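Long-range contact in possible thiamine biosynthesis enzyme (PDB 2X7Q), which is of unknown function but has the periplasmic binding protein fold and probably binds a small solute, possibly linked to thiamine biosynthesis: residues Glu177-Asp186 against Asp249-Trp258. The protein carries 1 engineered substitution. Residues are numbered along the deposited sequence; the frame is centred on the assembly and turned at random.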
ATOM      1  N   GLU A 177      -7.626   3.401  -5.419  1.00  9.17           N
ATOM      2  CA  GLU A 177      -8.311   3.152  -4.156  1.00 10.11           C
ATOM      3  C   GLU A 177      -9.695   3.795  -4.170  1.00 10.41           C
ATOM      4  O   GLU A 177      -9.849   4.946  -4.578  1.00  9.00           O
ATOM      5  CB  GLU A 177      -7.476   3.667  -2.981  1.00 11.20           C
ATOM      6  CG  GLU A 177      -7.954   3.187  -1.619  1.00 12.09           C
ATOM      7  CD  GLU A 177      -9.163   3.956  -1.122  1.00 11.86           C
ATOM      8  OE1 GLU A 177      -9.092   5.202  -1.063  1.00 12.49           O
ATOM      9  OE2 GLU A 177     -10.183   3.314  -0.793  1.00 13.01           O
ATOM     10  N   TYR A 178     -10.698   3.041  -3.733  1.00 10.41           N
ATOM     11  CA  TYR A 178     -12.093   3.471  -3.827  1.00 10.62           C
ATOM     12  C   TYR A 178     -12.373   4.830  -3.193  1.00 10.31           C
ATOM     13  O   TYR A 178     -12.775   5.767  -3.881  1.00 10.03           O
ATOM     14  CB  TYR A 178     -13.028   2.417  -3.225  1.00  9.85           C
ATOM     15  CG  TYR A 178     -14.467   2.873  -3.129  1.00 11.01           C
ATOM     16  CD1 TYR A 178     -15.252   3.005  -4.269  1.00 11.21           C
ATOM     17  CD2 TYR A 178     -15.043   3.169  -1.899  1.00 10.63           C
ATOM     18  CE1 TYR A 178     -16.565   3.424  -4.187  1.00 10.83           C
ATOM     19  CE2 TYR A 178     -16.357   3.589  -1.809  1.00 11.89           C
ATOM     20  CZ  TYR A 178     -17.113   3.715  -2.957  1.00 11.36           C
ATOM     21  OH  TYR A 178     -18.424   4.133  -2.874  1.00 12.66           O
ATOM     22  N   PHE A 179     -12.180   4.930  -1.882  1.00 11.18           N
ATOM     23  CA  PHE A 179     -12.528   6.149  -1.155  1.00 11.52           C
ATOM     24  C   PHE A 179     -11.755   7.369  -1.641  1.00 11.27           C
ATOM     25  O   PHE A 179     -12.177   8.503  -1.429  1.00 11.73           O
ATOM     26  CB  PHE A 179     -12.347   5.959   0.351  1.00 11.29           C
ATOM     27  CG  PHE A 179     -13.348   5.022   0.966  1.00 10.96           C
ATOM     28  CD1 PHE A 179     -14.615   5.468   1.303  1.00 11.22           C
ATOM     29  CD2 PHE A 179     -13.024   3.697   1.201  1.00 10.30           C
ATOM     30  CE1 PHE A 179     -15.539   4.607   1.865  1.00 11.89           C
ATOM     31  CE2 PHE A 179     -13.942   2.831   1.762  1.00 12.25           C
ATOM     32  CZ  PHE A 179     -15.202   3.287   2.096  1.00 13.02           C
ATOM     33  N   THR A 180     -10.624   7.130  -2.295  1.00 10.80           N
ATOM     34  CA  THR A 180      -9.834   8.211  -2.868  1.00 11.75           C
ATOM     35  C   THR A 180     -10.450   8.665  -4.188  1.00 11.86           C
ATOM     36  O   THR A 180     -10.306   9.818  -4.592  1.00 11.17           O
ATOM     37  CB  THR A 180      -8.371   7.777  -3.098  1.00 11.57           C
ATOM     38  OG1 THR A 180      -7.790   7.365  -1.854  1.00 12.72           O
ATOM     39  CG2 THR A 180      -7.555   8.922  -3.676  1.00 12.49           C
ATOM     40  N   SER A 181     -11.147   7.745  -4.849  1.00 11.17           N
ATOM     41  CA  SER A 181     -11.774   8.018  -6.136  1.00 10.93           C
ATOM     42  C   SER A 181     -13.231   8.434  -5.971  1.00 12.49           C
ATOM     43  O   SER A 181     -13.840   8.972  -6.895  1.00 12.28           O
ATOM     44  CB  SER A 181     -11.701   6.779  -7.031  1.00 10.92           C
ATOM     45  OG  SER A 181     -10.371   6.311  -7.170  1.00 10.66           O
ATOM     46  N   LYS A 182     -13.785   8.179  -4.791  1.00 11.84           N
ATOM     47  CA  LYS A 182     -15.198   8.426  -4.538  1.00 12.33           C
ATOM     48  C   LYS A 182     -15.579   9.879  -4.800  1.00 12.53           C
ATOM     49  O   LYS A 182     -16.645  10.155  -5.349  1.00 12.57           O
ATOM     50  CB  LYS A 182     -15.565   8.024  -3.109  1.00 11.97           C
ATOM     51  CG  LYS A 182     -17.058   8.033  -2.827  1.00 13.64           C
ATOM     52  CD  LYS A 182     -17.363   7.483  -1.445  1.00 13.69           C
ATOM     53  CE  LYS A 182     -18.857   7.321  -1.233  1.00 16.10           C
ATOM     54  NZ  LYS A 182     -19.586   8.610  -1.352  1.00 18.23           N
ATOM     55  N   LYS A 183     -14.704  10.800  -4.408  1.00 12.39           N
ATOM     56  CA  LYS A 183     -14.940  12.222  -4.626  1.00 13.52           C
ATOM     57  C   LYS A 183     -15.258  12.521  -6.087  1.00 14.09           C
ATOM     58  O   LYS A 183     -16.125  13.341  -6.387  1.00 13.61           O
ATOM     59  CB  LYS A 183     -13.726  13.045  -4.189  1.00 13.75           C
ATOM     60  CG  LYS A 183     -13.776  14.499  -4.647  1.00 14.70           C
ATOM     61  CD  LYS A 183     -12.477  15.227  -4.324  1.00 15.69           C
ATOM     62  CE  LYS A 183     -12.483  16.652  -4.854  1.00 15.77           C
ATOM     63  NZ  LYS A 183     -11.229  17.380  -4.529  1.00 16.81           N
ATOM     64  N   TYR A 184     -14.558  11.847  -6.993  1.00 13.13           N
ATOM     65  CA  TYR A 184     -14.691  12.127  -8.419  1.00 13.14           C
ATOM     66  C   TYR A 184     -15.821  11.337  -9.073  1.00 12.68           C
ATOM     67  O   TYR A 184     -16.160  11.574 -10.230  1.00 13.95           O
ATOM     68  CB  TYR A 184     -13.359  11.899  -9.138  1.00 12.68           C
ATOM     69  CG  TYR A 184     -12.258  12.800  -8.627  1.00 12.46           C
ATOM     70  CD1 TYR A 184     -12.111  14.093  -9.112  1.00 13.64           C
ATOM     71  CD2 TYR A 184     -11.379  12.365  -7.644  1.00 13.99           C
ATOM     72  CE1 TYR A 184     -11.109  14.922  -8.640  1.00 14.37           C
ATOM     73  CE2 TYR A 184     -10.374  13.185  -7.166  1.00 13.59           C
ATOM     74  CZ  TYR A 184     -10.244  14.462  -7.668  1.00 14.37           C
ATOM     75  OH  TYR A 184      -9.247  15.285  -7.197  1.00 16.67           O
ATOM     76  N   TYR A 185     -16.404  10.401  -8.332  1.00 12.78           N
ATOM     77  CA  TYR A 185     -17.619   9.736  -8.782  1.00 13.12           C
ATOM     78  C   TYR A 185     -18.810  10.643  -8.501  1.00 13.96           C
ATOM     79  O   TYR A 185     -19.734  10.748  -9.308  1.00 16.01           O
ATOM     80  CB  TYR A 185     -17.822   8.405  -8.060  1.00 13.12           C
ATOM     81  CG  TYR A 185     -16.826   7.324  -8.417  1.00 11.64           C
ATOM     82  CD1 TYR A 185     -16.413   7.133  -9.729  1.00 11.98           C
ATOM     83  CD2 TYR A 185     -16.322   6.476  -7.440  1.00 11.36           C
ATOM     84  CE1 TYR A 185     -15.510   6.136 -10.054  1.00 10.77           C
ATOM     85  CE2 TYR A 185     -15.421   5.479  -7.755  1.00 10.22           C
ATOM     86  CZ  TYR A 185     -15.019   5.313  -9.062  1.00 10.31           C
ATOM     87  OH  TYR A 185     -14.123   4.318  -9.377  1.00 10.25           O
ATOM     88  N   ASP A 186     -18.775  11.304  -7.347  1.00 14.68           N
ATOM     89  CA  ASP A 186     -19.883  12.142  -6.899  1.00 15.21           C
ATOM     90  C   ASP A 186     -20.016  13.430  -7.710  1.00 16.15           C
ATOM     91  O   ASP A 186     -21.126  13.904  -7.949  1.00 16.62           O
ATOM     92  CB  ASP A 186     -19.746  12.455  -5.406  1.00 16.56           C
ATOM     93  CG  ASP A 186     -19.925  11.227  -4.536  1.00 17.39           C
ATOM     94  OD1 ASP A 186     -20.479  10.225  -5.031  1.00 19.44           O
ATOM     95  OD2 ASP A 186     -19.516  11.264  -3.358  1.00 17.66           O
ATOM     96  N   ASP A 249      -7.531  14.734   1.017  1.00 14.53           N
ATOM     97  CA  ASP A 249      -8.605  14.908   0.046  1.00 15.37           C
ATOM     98  C   ASP A 249      -9.736  13.909   0.261  1.00 14.71           C
ATOM     99  O   ASP A 249     -10.019  13.077  -0.604  1.00 14.17           O
ATOM    100  CB  ASP A 249      -8.074  14.789  -1.383  1.00 18.74           C
ATOM    101  CG  ASP A 249      -9.083  15.246  -2.417  1.00 18.91           C
ATOM    102  OD1 ASP A 249      -9.669  16.332  -2.235  1.00 20.41           O
ATOM    103  OD2 ASP A 249      -9.289  14.527  -3.416  1.00 20.91           O
ATOM    104  N   TYR A 250     -10.382  13.997   1.419  1.00 13.94           N
ATOM    105  CA  TYR A 250     -11.536  13.162   1.720  1.00 12.54           C
ATOM    106  C   TYR A 250     -12.569  13.988   2.464  1.00 12.53           C
ATOM    107  O   TYR A 250     -12.226  14.751   3.365  1.00 12.04           O
ATOM    108  CB  TYR A 250     -11.134  11.963   2.579  1.00 12.64           C
ATOM    109  CG  TYR A 250      -9.995  11.139   2.022  1.00 12.07           C
ATOM    110  CD1 TYR A 250     -10.237  10.055   1.187  1.00 12.25           C
ATOM    111  CD2 TYR A 250      -8.676  11.436   2.342  1.00 12.75           C
ATOM    112  CE1 TYR A 250      -9.198   9.295   0.682  1.00 11.83           C
ATOM    113  CE2 TYR A 250      -7.631  10.682   1.842  1.00 13.54           C
ATOM    114  CZ  TYR A 250      -7.898   9.614   1.013  1.00 13.83           C
ATOM    115  OH  TYR A 250      -6.860   8.863   0.514  1.00 13.89           O
ATOM    116  N   SER A 251     -13.833  13.847   2.087  1.00 12.21           N
ATOM    117  CA  SER A 251     -14.905  14.508   2.820  1.00 12.35           C
ATOM    118  C   SER A 251     -15.092  13.818   4.163  1.00 11.68           C
ATOM    119  O   SER A 251     -14.667  12.677   4.344  1.00 11.45           O
ATOM    120  CB  SER A 251     -16.208  14.482   2.025  1.00 12.21           C
ATOM    121  OG  SER A 251     -16.691  13.164   1.871  1.00 13.18           O
ATOM    122  N   ALA A 252     -15.718  14.515   5.105  1.00 11.60           N
ATOM    123  CA  ALA A 252     -15.964  13.956   6.427  1.00 12.63           C
ATOM    124  C   ALA A 252     -16.837  12.710   6.335  1.00 12.39           C
ATOM    125  O   ALA A 252     -16.629  11.742   7.067  1.00 10.64           O
ATOM    126  CB  ALA A 252     -16.609  14.996   7.329  1.00 13.47           C
ATOM    127  N   GLU A 253     -17.814  12.738   5.433  1.00 12.66           N
ATOM    128  CA  GLU A 253     -18.700  11.595   5.237  1.00 13.79           C
ATOM    129  C   GLU A 253     -17.959  10.401   4.643  1.00 12.76           C
ATOM    130  O   GLU A 253     -18.096   9.277   5.130  1.00 12.84           O
ATOM    131  CB  GLU A 253     -19.895  11.967   4.356  1.00 14.04           C
ATOM    132  CG  GLU A 253     -20.912  12.875   5.028  1.00 18.44           C
ATOM    133  CD  GLU A 253     -20.746  14.335   4.643  1.00 22.57           C
ATOM    134  OE1 GLU A 253     -20.138  14.609   3.585  1.00 24.02           O
ATOM    135  OE2 GLU A 253     -21.221  15.209   5.401  1.00 24.73           O
ATOM    136  N   ASP A 254     -17.179  10.643   3.594  1.00 11.48           N
ATOM    137  CA  ASP A 254     -16.418   9.575   2.953  1.00 12.41           C
ATOM    138  C   ASP A 254     -15.338   9.034   3.884  1.00 11.38           C
ATOM    139  O   ASP A 254     -15.044   7.842   3.878  1.00 11.84           O
ATOM    140  CB  ASP A 254     -15.799  10.061   1.639  1.00 13.27           C
ATOM    141  CG  ASP A 254     -16.834  10.306   0.563  1.00 13.73           C
ATOM    142  OD1 ASP A 254     -18.016   9.989   0.797  1.00 15.69           O
ATOM    143  OD2 ASP A 254     -16.464  10.809  -0.518  1.00 14.59           O
ATOM    144  N   ALA A 255     -14.750   9.918   4.683  1.00  9.71           N
ATOM    145  CA  ALA A 255     -13.756   9.513   5.667  1.00  9.83           C
ATOM    146  C   ALA A 255     -14.401   8.600   6.703  1.00 10.15           C
ATOM    147  O   ALA A 255     -13.802   7.619   7.138  1.00  9.85           O
ATOM    148  CB  ALA A 255     -13.145  10.732   6.337  1.00 11.61           C
ATOM    149  N   LYS A 256     -15.627   8.933   7.096  1.00  9.87           N
ATOM    150  CA  LYS A 256     -16.367   8.137   8.067  1.00 11.06           C
ATOM    151  C   LYS A 256     -16.664   6.742   7.529  1.00 10.99           C
ATOM    152  O   LYS A 256     -16.484   5.749   8.229  1.00 10.56           O
ATOM    153  CB  LYS A 256     -17.670   8.837   8.457  1.00 12.15           C
ATOM    154  CG  LYS A 256     -18.518   8.058   9.446  1.00 12.96           C
ATOM    155  CD  LYS A 256     -19.801   8.797   9.782  1.00 15.77           C
ATOM    156  CE  LYS A 256     -20.649   8.004  10.767  1.00 20.62           C
ATOM    157  NZ  LYS A 256     -21.911   8.720  11.112  1.00 24.80           N
ATOM    158  N   GLU A 257     -17.122   6.675   6.283  1.00 11.43           N
ATOM    159  CA  GLU A 257     -17.426   5.396   5.652  0.57 12.09           C
ATOM    160  C   GLU A 257     -16.196   4.495   5.633  1.00 11.56           C
ATOM    161  O   GLU A 257     -16.299   3.291   5.848  1.00 10.80           O
ATOM    162  CB  GLU A 257     -17.952   5.608   4.230  0.57 12.97           C
ATOM    163  CG  GLU A 257     -18.366   4.331   3.521  0.57 13.59           C
ATOM    164  CD  GLU A 257     -18.846   4.579   2.104  0.57 14.81           C
ATOM    165  OE1 GLU A 257     -19.058   5.755   1.744  0.57 15.01           O
ATOM    166  OE2 GLU A 257     -19.013   3.595   1.352  0.57 14.92           O
ATOM    167  N   TRP A 258     -15.034   5.089   5.380  1.00 11.23           N
ATOM    168  CA  TRP A 258     -13.783   4.342   5.318  1.00 11.47           C
ATOM    169  C   TRP A 258     -13.408   3.720   6.661  1.00 11.18           C
ATOM    170  O   TRP A 258     -12.928   2.588   6.710  1.00 10.71           O
ATOM    171  CB  TRP A 258     -12.654   5.241   4.812  1.00 10.66           C
ATOM    172  CG  TRP A 258     -11.290   4.646   4.988  1.00 10.92           C
ATOM    173  CD1 TRP A 258     -10.687   3.725   4.182  1.00 11.80           C
ATOM    174  CD2 TRP A 258     -10.357   4.929   6.038  1.00 11.23           C
ATOM    175  NE1 TRP A 258      -9.437   3.419   4.664  1.00 12.23           N
ATOM    176  CE2 TRP A 258      -9.212   4.146   5.804  1.00 11.13           C
ATOM    177  CE3 TRP A 258     -10.384   5.771   7.155  1.00 10.66           C
ATOM    178  CZ2 TRP A 258      -8.101   4.178   6.643  1.00 11.13           C
ATOM    179  CZ3 TRP A 258      -9.282   5.800   7.987  1.00 11.17           C
ATOM    180  CH2 TRP A 258      -8.156   5.011   7.726  1.00 10.46           C
TER
HETATM  181  O   HOH W   1      -9.252  11.805  -3.107  1.00 16.65           O
HETATM  182  O   HOH W   2      -7.583  13.763  -5.269  1.00 18.54           O
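Phe179 pushes its ring against Trp258 and Glu257 where two lobes of a periplasmic binding protein fold meet: helix 178-186 follows strand 173-177 of one sheet, and helix 252-258 runs roughly antiparallel to it, the short axes 10.1 Å apart at 145°. In this tight part Trp258 CB sits over the middle of one Phe179 face, 3.8 Å from the ring centroid, in a CH-pi contact, and the indole turns its edge to that face in an offset edge-to-face arrangement, planes at 79°. Tyr178 CD2 covers the opposite face, so the phenyl ring is sandwiched, while Glu257 CG closes in at its edge, 3.3 Å from Phe179 CE1. Beyond the ring, His25 stacks on Trp258 and also meets Tyr250.

Beside this packing Lys182, bent only at its last torsion (chi4 -60°), brings NZ to Asp254 OD1 at 3.0 Å from above the carboxylate plane, with a weaker bridge to Asp186 that probably eases the repulsion between the two aspartates. Close by, Tyr250 OH donates to Thr180 OG1 (3.0 Å). Thr180 OG1 in turn donates to the anti lone pair of Glu177 OE1, 2.6 Å away, and Glu177 is the N-cap of its helix, with OE2 accepting from Phe179 N and from a bound glycerol.

Toward solvent the contact thins into charges and water. At the exposed rim, Lys183, its chain straight, crosses Asp249 at about a right angle. Lys183 NZ takes the syn lone pair of Asp249 OD1; one water donates to Asp249 OD2, and another bridges the segments, 2.7 Å from both Asp249 OD2 and Thr180 O.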